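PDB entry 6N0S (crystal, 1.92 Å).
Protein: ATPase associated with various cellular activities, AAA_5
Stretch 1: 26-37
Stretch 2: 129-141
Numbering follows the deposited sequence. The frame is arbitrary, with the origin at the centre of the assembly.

Stretch 1 (26-37) HIGLTLWGMIKK
Stretch 2 (129-141) SDRFFLFRLAEYR

The apolar centre of the contact is the face that carries Trp32, Met34, Phe132 and Leu134, with Thr30 and Arg136 further along it. Trp32 pairs with Leu134 at the middle of the ladder, CA to CA 4.4 Å, where strand 30-34 runs antiparallel (175°) to the strand around 132-136, their axes 4.7 Å apart at closest approach; extended backbones send alternate side chains to alternate faces, and together the stretches bury 1013 Å². Trp32 (chi1 72°, p; chi2 -90°) sets its CB 4.0 Å from Leu134 CD1, while its CZ3 lies 3.9 Å from Phe132 CD2, which sits at the indole edge; the broad side chain thus spans from Leu134 to Phe132. Phe132 (m, chi2 85°) also receives Met34, a selenomethionine: an extended chain (t, t, then m at chi3) brings its CE to 3.6 Å from Phe132 CZ. Long, flexible and apolar, it fills space beside the rigid ring. Leu134 (t, p) also reaches Thr30, CD1 to CB 3.8 Å.

On the other face, Leu31 (m, t) meets Phe135 (m), CB to CB 4.3 Å, and reaches Leu137 (m, t), whose CD1 is 3.8 Å from Leu31 CD2; branched and apolar, the two leucines pack methyl to methyl. Phe133 takes chi1 66° (p), so its ring folds over Gly33: Gly33 CA lies 4.1 Å from the ring centroid, a CH-pi contact over the face. An ideal CB on Gly33 would be only 3.1 Å from Phe133 CZ, so glycine makes room for the ring. Ile35 (m, t) borders that ring at its edge, CG1 to CD2 of Phe133 3.9 Å.

The hydrogen-bonded pairs use their backbone groups across the seam. Leu31 N donates to Phe135 O (3.1 Å) and Phe135 N to Leu31 O (2.8 Å); Phe133 N donates to Gly33 O (2.9 Å), with a weak return bond from Gly33 N to Phe133 O (3.3 Å). Outside the five bridged pairs, Leu137 N donates to Leu29 O (3.2 Å) and Ile35 N to Arg131 O (3.0 Å).

At one end, Gly28 (phi/psi 107/-6) lets Tyr140 (t, chi2 74°) pack close, Gly28 CA to Tyr140 CD1 3.5 Å; an ideal CB would clash with Tyr140 CG at 2.2 Å, and these backbone angles themselves call for glycine. A water bridges here, donating to Gly28 O (2.8 Å) and accepting from Tyr140 N (3.0 Å).

At the other end, residues 35-37 turn into a 3-10 segment. The long chain of exposed Lys36 (p, t, t, t) carries its ammonium to the carboxylate of buried Asp130 (m), forming a salt bridge with a weak hydrogen bond, Lys36 NZ to Asp130 OD1 3.3 Å.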

ATOM      1  N   HIS A  26       7.349  -5.137  -6.853  1.00 36.10           N
ATOM      2  CA  HIS A  26       6.646  -5.690  -5.704  1.00 36.98           C
ATOM      3  C   HIS A  26       5.287  -5.033  -5.456  1.00 34.44           C
ATOM      4  O   HIS A  26       4.539  -5.493  -4.583  1.00 34.87           O
ATOM      5  CB  HIS A  26       7.483  -5.498  -4.474  1.00 37.35           C
ATOM      6  CG  HIS A  26       7.686  -4.059  -4.149  1.00 39.41           C
ATOM      7  ND1 HIS A  26       8.335  -3.190  -5.004  1.00 38.01           N
ATOM      8  CD2 HIS A  26       7.271  -3.321  -3.094  1.00 37.78           C
ATOM      9  CE1 HIS A  26       8.331  -1.978  -4.474  1.00 36.33           C
ATOM     10  NE2 HIS A  26       7.699  -2.034  -3.314  1.00 37.40           N
ATOM     11  N   ILE A  27       4.985  -3.952  -6.150  1.00 33.63           N
ATOM     12  CA  ILE A  27       3.785  -3.175  -5.854  1.00 36.38           C
ATOM     13  C   ILE A  27       2.588  -3.927  -6.397  1.00 39.68           C
ATOM     14  O   ILE A  27       2.587  -4.351  -7.558  1.00 38.76           O
ATOM     15  CB  ILE A  27       3.874  -1.760  -6.435  1.00 37.86           C
ATOM     16  CG1 ILE A  27       4.947  -0.985  -5.667  1.00 34.73           C
ATOM     17  CG2 ILE A  27       2.499  -0.997  -6.236  1.00 37.29           C
ATOM     18  CD1 ILE A  27       5.240   0.393  -6.202  1.00 44.14           C
ATOM     19  N   GLY A  28       1.589  -4.139  -5.542  1.00 36.48           N
ATOM     20  CA  GLY A  28       0.448  -4.939  -5.902  1.00 31.18           C
ATOM     21  C   GLY A  28       0.418  -6.295  -5.246  1.00 34.57           C
ATOM     22  O   GLY A  28      -0.599  -6.989  -5.359  1.00 37.81           O
ATOM     23  N   LEU A  29       1.466  -6.672  -4.517  1.00 32.46           N
ATOM     24  CA  LEU A  29       1.528  -7.951  -3.829  1.00 35.46           C
ATOM     25  C   LEU A  29       1.163  -7.890  -2.357  1.00 37.46           C
ATOM     26  O   LEU A  29       0.586  -8.852  -1.822  1.00 37.58           O
ATOM     27  CB  LEU A  29       2.941  -8.528  -3.959  1.00 37.82           C
ATOM     28  CG  LEU A  29       3.418  -8.771  -5.373  1.00 38.15           C
ATOM     29  CD1 LEU A  29       4.845  -9.329  -5.298  1.00 36.53           C
ATOM     30  CD2 LEU A  29       2.487  -9.715  -6.112  1.00 39.06           C
ATOM     31  N   THR A  30       1.545  -6.825  -1.659  1.00 37.50           N
ATOM     32  CA  THR A  30       1.226  -6.716  -0.244  1.00 33.47           C
ATOM     33  C   THR A  30       1.056  -5.261   0.127  1.00 33.92           C
ATOM     34  O   THR A  30       1.402  -4.354  -0.632  1.00 33.21           O
ATOM     35  CB  THR A  30       2.298  -7.314   0.681  1.00 41.71           C
ATOM     36  OG1 THR A  30       3.474  -6.494   0.637  1.00 38.36           O
ATOM     37  CG2 THR A  30       2.645  -8.734   0.291  1.00 38.77           C
ATOM     38  N   LEU A  31       0.458  -5.083   1.304  1.00 32.31           N
ATOM     39  CA  LEU A  31       0.477  -3.857   2.082  1.00 37.67           C
ATOM     40  C   LEU A  31       1.092  -4.198   3.419  1.00 33.52           C
ATOM     41  O   LEU A  31       0.678  -5.165   4.059  1.00 34.33           O
ATOM     42  CB  LEU A  31      -0.928  -3.295   2.324  1.00 33.00           C
ATOM     43  CG  LEU A  31      -1.827  -3.071   1.107  1.00 30.08           C
ATOM     44  CD1 LEU A  31      -3.202  -2.518   1.583  1.00 33.10           C
ATOM     45  CD2 LEU A  31      -1.215  -2.148   0.079  1.00 30.67           C
ATOM     46  N   TRP A  32       2.045  -3.396   3.857  1.00 30.89           N
ATOM     47  CA  TRP A  32       2.662  -3.694   5.137  1.00 34.45           C
ATOM     48  C   TRP A  32       3.304  -2.426   5.660  1.00 32.42           C
ATOM     49  O   TRP A  32       3.607  -1.507   4.899  1.00 33.22           O
ATOM     50  CB  TRP A  32       3.684  -4.829   4.979  1.00 34.99           C
ATOM     51  CG  TRP A  32       4.923  -4.441   4.260  1.00 29.49           C
ATOM     52  CD1 TRP A  32       5.149  -4.501   2.915  1.00 36.22           C
ATOM     53  CD2 TRP A  32       6.116  -3.949   4.846  1.00 33.88           C
ATOM     54  NE1 TRP A  32       6.414  -4.068   2.627  1.00 33.13           N
ATOM     55  CE2 TRP A  32       7.030  -3.719   3.802  1.00 35.25           C
ATOM     56  CE3 TRP A  32       6.498  -3.663   6.161  1.00 34.02           C
ATOM     57  CZ2 TRP A  32       8.310  -3.227   4.025  1.00 36.23           C
ATOM     58  CZ3 TRP A  32       7.758  -3.170   6.387  1.00 37.64           C
ATOM     59  CH2 TRP A  32       8.661  -2.956   5.324  1.00 42.44           C
ATOM     60  N   GLY A  33       3.495  -2.386   6.964  1.00 33.10           N
ATOM     61  CA  GLY A  33       4.035  -1.203   7.596  1.00 37.25           C
ATOM     62  C   GLY A  33       4.107  -1.404   9.094  1.00 36.17           C
ATOM     63  O   GLY A  33       3.608  -2.390   9.642  1.00 34.05           O
HETATM   64  N   MSE A  34       4.721  -0.433   9.752  1.00 34.10           N
HETATM   65  CA  MSE A  34       4.864  -0.461  11.181  1.00 35.99           C
HETATM   66  C   MSE A  34       3.628   0.150  11.800  1.00 36.40           C
HETATM   67  O   MSE A  34       3.275   1.268  11.473  1.00 35.09           O
HETATM   68  CB  MSE A  34       6.105   0.319  11.618  1.00 40.04           C
HETATM   69  CG  MSE A  34       6.344   0.312  13.136  1.00 49.17           C
HETATM   70 SE   MSE A  34       7.978   1.344  13.616  1.00 63.15          SE
HETATM   71  CE  MSE A  34       9.128   0.527  12.478  1.00 32.49           C
ATOM     72  N   ILE A  35       3.013  -0.593  12.720  1.00 34.58           N
ATOM     73  CA  ILE A  35       1.693  -0.250  13.214  1.00 35.00           C
ATOM     74  C   ILE A  35       1.717   1.129  13.868  1.00 43.99           C
ATOM     75  O   ILE A  35       0.947   2.015  13.488  1.00 40.25           O
ATOM     76  CB  ILE A  35       1.193  -1.354  14.160  1.00 38.88           C
ATOM     77  CG1 ILE A  35       0.895  -2.612  13.344  1.00 33.57           C
ATOM     78  CG2 ILE A  35      -0.052  -0.911  14.946  1.00 37.82           C
ATOM     79  CD1 ILE A  35       0.525  -3.865  14.154  1.00 36.70           C
ATOM     80  N   LYS A  36       2.655   1.363  14.796  1.00 41.57           N
ATOM     81  CA  LYS A  36       2.680   2.633  15.529  1.00 43.77           C
ATOM     82  C   LYS A  36       2.967   3.828  14.629  1.00 37.71           C
ATOM     83  O   LYS A  36       2.711   4.967  15.031  1.00 41.55           O
ATOM     84  CB  LYS A  36       3.713   2.590  16.665  1.00 48.26           C
ATOM     85  CG  LYS A  36       5.172   2.637  16.209  1.00 46.35           C
ATOM     86  CD  LYS A  36       6.172   2.401  17.352  1.00 50.84           C
ATOM     87  CE  LYS A  36       7.516   3.130  17.093  1.00 60.53           C
ATOM     88  NZ  LYS A  36       8.493   3.031  18.222  1.00 70.80           N
ATOM     89  N   LYS A  37       3.441   3.606  13.414  1.00 39.16           N
ATOM     90  CA  LYS A  37       3.588   4.699  12.461  1.00 39.29           C
ATOM     91  C   LYS A  37       2.321   4.981  11.652  1.00 37.83           C
ATOM     92  O   LYS A  37       2.219   6.057  11.060  1.00 40.13           O
ATOM     93  CB  LYS A  37       4.720   4.413  11.473  1.00 44.09           C
ATOM     94  CG  LYS A  37       6.108   4.382  12.088  1.00 54.72           C
ATOM     95  CD  LYS A  37       6.781   5.771  12.046  1.00 65.78           C
ATOM     96  CE  LYS A  37       8.174   5.788  12.697  1.00 72.45           C
ATOM     97  NZ  LYS A  37       9.178   4.964  11.944  1.00 66.82           N
ATOM     98  N   SER A 129      10.911  -4.467  19.695  1.00 50.98           N
ATOM     99  CA  SER A 129       9.520  -4.476  20.109  1.00 56.53           C
ATOM    100  C   SER A 129       8.547  -4.018  19.024  1.00 57.98           C
ATOM    101  O   SER A 129       7.349  -4.319  19.119  1.00 53.70           O
ATOM    102  CB  SER A 129       9.351  -3.572  21.337  1.00 56.03           C
ATOM    103  OG  SER A 129      10.242  -2.472  21.255  1.00 60.24           O
ATOM    104  N   ASP A 130       9.015  -3.299  18.007  1.00 57.32           N
ATOM    105  CA  ASP A 130       8.096  -2.738  17.021  1.00 47.82           C
ATOM    106  C   ASP A 130       7.354  -3.855  16.304  1.00 45.36           C
ATOM    107  O   ASP A 130       7.937  -4.881  15.952  1.00 44.40           O
ATOM    108  CB  ASP A 130       8.848  -1.872  16.011  1.00 47.44           C
ATOM    109  CG  ASP A 130       9.406  -0.595  16.622  1.00 45.87           C
ATOM    110  OD1 ASP A 130       8.955  -0.223  17.715  1.00 47.06           O
ATOM    111  OD2 ASP A 130      10.285   0.044  16.000  1.00 49.42           O
ATOM    112  N   ARG A 131       6.063  -3.642  16.080  1.00 39.60           N
ATOM    113  CA  ARG A 131       5.181  -4.591  15.425  1.00 38.14           C
ATOM    114  C   ARG A 131       4.734  -4.070  14.068  1.00 39.43           C
ATOM    115  O   ARG A 131       4.594  -2.858  13.861  1.00 36.00           O
ATOM    116  CB  ARG A 131       3.922  -4.849  16.257  1.00 46.23           C
ATOM    117  CG  ARG A 131       4.158  -5.004  17.750  1.00 52.13           C
ATOM    118  CD  ARG A 131       5.017  -6.218  18.016  1.00 49.37           C
ATOM    119  NE  ARG A 131       4.349  -7.421  17.519  1.00 52.62           N
ATOM    120  CZ  ARG A 131       4.963  -8.563  17.238  1.00 55.24           C
ATOM    121  NH1 ARG A 131       6.277  -8.674  17.384  1.00 56.28           N
ATOM    122  NH2 ARG A 131       4.261  -9.587  16.787  1.00 55.83           N
ATOM    123  N   PHE A 132       4.398  -5.008  13.197  1.00 38.14           N
ATOM    124  CA  PHE A 132       4.162  -4.768  11.780  1.00 41.80           C
ATOM    125  C   PHE A 132       2.868  -5.444  11.356  1.00 36.44           C
ATOM    126  O   PHE A 132       2.548  -6.529  11.841  1.00 36.89           O
ATOM    127  CB  PHE A 132       5.349  -5.302  10.934  1.00 38.76           C
ATOM    128  CG  PHE A 132       6.568  -4.482  11.068  1.00 34.10           C
ATOM    129  CD1 PHE A 132       7.461  -4.693  12.108  1.00 33.06           C
ATOM    130  CD2 PHE A 132       6.808  -3.467  10.181  1.00 33.88           C
ATOM    131  CE1 PHE A 132       8.555  -3.883  12.264  1.00 34.27           C
ATOM    132  CE2 PHE A 132       7.934  -2.662  10.318  1.00 34.81           C
ATOM    133  CZ  PHE A 132       8.793  -2.862  11.361  1.00 35.71           C
ATOM    134  N   PHE A 133       2.118  -4.793  10.471  1.00 34.56           N
ATOM    135  CA  PHE A 133       0.949  -5.391   9.847  1.00 35.11           C
ATOM    136  C   PHE A 133       1.289  -5.846   8.431  1.00 39.13           C
ATOM    137  O   PHE A 133       2.215  -5.325   7.794  1.00 36.41           O
ATOM    138  CB  PHE A 133      -0.254  -4.419   9.830  1.00 33.39           C
ATOM    139  CG  PHE A 133      -0.076  -3.200   8.960  1.00 36.25           C
ATOM    140  CD1 PHE A 133      -0.367  -3.238   7.608  1.00 31.80           C
ATOM    141  CD2 PHE A 133       0.339  -2.006   9.504  1.00 32.97           C
ATOM    142  CE1 PHE A 133      -0.233  -2.098   6.821  1.00 35.85           C
ATOM    143  CE2 PHE A 133       0.483  -0.873   8.719  1.00 34.04           C
ATOM    144  CZ  PHE A 133       0.195  -0.924   7.381  1.00 34.51           C
ATOM    145  N   LEU A 134       0.508  -6.826   7.946  1.00 38.32           N
ATOM    146  CA  LEU A 134       0.665  -7.381   6.611  1.00 39.25           C
ATOM    147  C   LEU A 134      -0.687  -7.791   6.061  1.00 38.51           C
ATOM    148  O   LEU A 134      -1.390  -8.582   6.681  1.00 40.32           O
ATOM    149  CB  LEU A 134       1.583  -8.599   6.638  1.00 39.61           C
ATOM    150  CG  LEU A 134       1.793  -9.373   5.337  1.00 40.75           C
ATOM    151  CD1 LEU A 134       2.335  -8.494   4.278  1.00 37.93           C
ATOM    152  CD2 LEU A 134       2.743 -10.491   5.634  1.00 46.72           C
ATOM    153  N   PHE A 135      -1.012  -7.296   4.884  1.00 36.26           N
ATOM    154  CA  PHE A 135      -2.156  -7.757   4.119  1.00 37.86           C
ATOM    155  C   PHE A 135      -1.656  -8.358   2.814  1.00 39.75           C
ATOM    156  O   PHE A 135      -0.837  -7.749   2.108  1.00 42.53           O
ATOM    157  CB  PHE A 135      -3.129  -6.613   3.816  1.00 37.24           C
ATOM    158  CG  PHE A 135      -3.793  -6.038   5.038  1.00 41.55           C
ATOM    159  CD1 PHE A 135      -4.799  -6.730   5.687  1.00 34.95           C
ATOM    160  CD2 PHE A 135      -3.414  -4.815   5.534  1.00 38.51           C
ATOM    161  CE1 PHE A 135      -5.433  -6.211   6.789  1.00 38.57           C
ATOM    162  CE2 PHE A 135      -4.039  -4.300   6.652  1.00 36.03           C
ATOM    163  CZ  PHE A 135      -5.058  -5.013   7.277  1.00 34.06           C
ATOM    164  N   ARG A 136      -2.164  -9.535   2.472  1.00 44.10           N
ATOM    165  CA  ARG A 136      -1.879 -10.132   1.169  1.00 43.41           C
ATOM    166  C   ARG A 136      -2.929  -9.654   0.170  1.00 43.06           C
ATOM    167  O   ARG A 136      -4.125  -9.822   0.410  1.00 43.29           O
ATOM    168  CB  ARG A 136      -1.870 -11.655   1.279  1.00 48.29           C
ATOM    169  CG  ARG A 136      -0.650 -12.196   2.008  1.00 51.52           C
ATOM    170  CD  ARG A 136      -0.820 -13.648   2.366  1.00 56.00           C
ATOM    171  NE  ARG A 136       0.435 -14.380   2.257  1.00 60.81           N
ATOM    172  CZ  ARG A 136       1.292 -14.564   3.257  1.00 62.55           C
ATOM    173  NH1 ARG A 136       1.042 -14.071   4.462  1.00 56.96           N
ATOM    174  NH2 ARG A 136       2.404 -15.267   3.052  1.00 65.63           N
ATOM    175  N   LEU A 137      -2.474  -9.051  -0.932  1.00 31.37           N
ATOM    176  CA  LEU A 137      -3.297  -8.603  -2.043  1.00 36.30           C
ATOM    177  C   LEU A 137      -3.408  -9.690  -3.115  1.00 40.07           C
ATOM    178  O   LEU A 137      -2.649 -10.660  -3.136  1.00 39.05           O
ATOM    179  CB  LEU A 137      -2.690  -7.350  -2.680  1.00 32.83           C
ATOM    180  CG  LEU A 137      -2.482  -6.184  -1.703  1.00 37.25           C
ATOM    181  CD1 LEU A 137      -1.727  -5.058  -2.383  1.00 40.46           C
ATOM    182  CD2 LEU A 137      -3.817  -5.705  -1.154  1.00 37.98           C
ATOM    183  N   ALA A 138      -4.292  -9.441  -4.081  1.00 42.87           N
ATOM    184  CA  ALA A 138      -4.528 -10.346  -5.198  1.00 41.96           C
ATOM    185  C   ALA A 138      -4.942  -9.527  -6.398  1.00 40.32           C
ATOM    186  O   ALA A 138      -5.473  -8.424  -6.248  1.00 38.47           O
ATOM    187  CB  ALA A 138      -5.633 -11.356  -4.908  1.00 44.02           C
ATOM    188  N   GLU A 139      -4.679 -10.073  -7.590  1.00 38.77           N
ATOM    189  CA  GLU A 139      -5.208  -9.580  -8.864  1.00 37.33           C
ATOM    190  C   GLU A 139      -4.647  -8.235  -9.259  1.00 35.56           C
ATOM    191  O   GLU A 139      -5.286  -7.503 -10.005  1.00 36.64           O
ATOM    192  CB  GLU A 139      -6.744  -9.494  -8.848  1.00 40.46           C
ATOM    193  CG  GLU A 139      -7.479 -10.752  -8.329  1.00 44.91           C
ATOM    194  CD  GLU A 139      -9.004 -10.524  -8.094  1.00 60.86           C
ATOM    195  OE1 GLU A 139      -9.627  -9.679  -8.789  1.00 61.51           O
ATOM    196  OE2 GLU A 139      -9.580 -11.187  -7.195  1.00 54.40           O
ATOM    197  N   TYR A 140      -3.457  -7.871  -8.785  1.00 41.11           N
ATOM    198  CA  TYR A 140      -2.845  -6.631  -9.248  1.00 39.54           C
ATOM    199  C   TYR A 140      -2.879  -6.567 -10.768  1.00 44.53           C
ATOM    200  O   TYR A 140      -2.576  -7.543 -11.451  1.00 41.44           O
ATOM    201  CB  TYR A 140      -1.385  -6.497  -8.772  1.00 38.09           C
ATOM    202  CG  TYR A 140      -0.778  -5.242  -9.329  1.00 39.97           C
ATOM    203  CD1 TYR A 140      -1.135  -3.996  -8.826  1.00 36.89           C
ATOM    204  CD2 TYR A 140       0.131  -5.285 -10.389  1.00 38.43           C
ATOM    205  CE1 TYR A 140      -0.619  -2.852  -9.361  1.00 35.86           C
ATOM    206  CE2 TYR A 140       0.645  -4.127 -10.922  1.00 38.09           C
ATOM    207  CZ  TYR A 140       0.266  -2.924 -10.399  1.00 35.11           C
ATOM    208  OH  TYR A 140       0.763  -1.755 -10.910  1.00 39.80           O
ATOM    209  N   ARG A 141      -3.250  -5.410 -11.306  1.00 41.22           N
ATOM    210  CA  ARG A 141      -3.157  -5.209 -12.736  1.00 42.87           C
ATOM    211  C   ARG A 141      -2.680  -3.791 -12.973  1.00 41.41           C
ATOM    212  O   ARG A 141      -3.215  -2.832 -12.413  1.00 35.95           O
ATOM    213  CB  ARG A 141      -4.502  -5.486 -13.422  1.00 52.02           C
ATOM    214  CG  ARG A 141      -4.407  -5.914 -14.910  1.00 64.18           C
ATOM    215  CD  ARG A 141      -3.724  -7.299 -15.165  1.00 60.35           C
ATOM    216  NE  ARG A 141      -4.472  -8.434 -14.602  1.00 60.92           N
ATOM    217  CZ  ARG A 141      -4.035  -9.702 -14.559  1.00 70.38           C
ATOM    218  NH1 ARG A 141      -2.842 -10.045 -15.040  1.00 55.89           N
ATOM    219  NH2 ARG A 141      -4.793 -10.647 -14.023  1.00 72.53           N
TER
HETATM  220  O   HOH W   1      -1.776  -9.163  -6.698  1.00 36.25           O
HETATM  221  O   HOH W   2       0.384 -11.634  -2.691  1.00 54.75           O
HETATM  222  O   HOH W   3       4.743  -0.744  15.707  1.00 42.14           O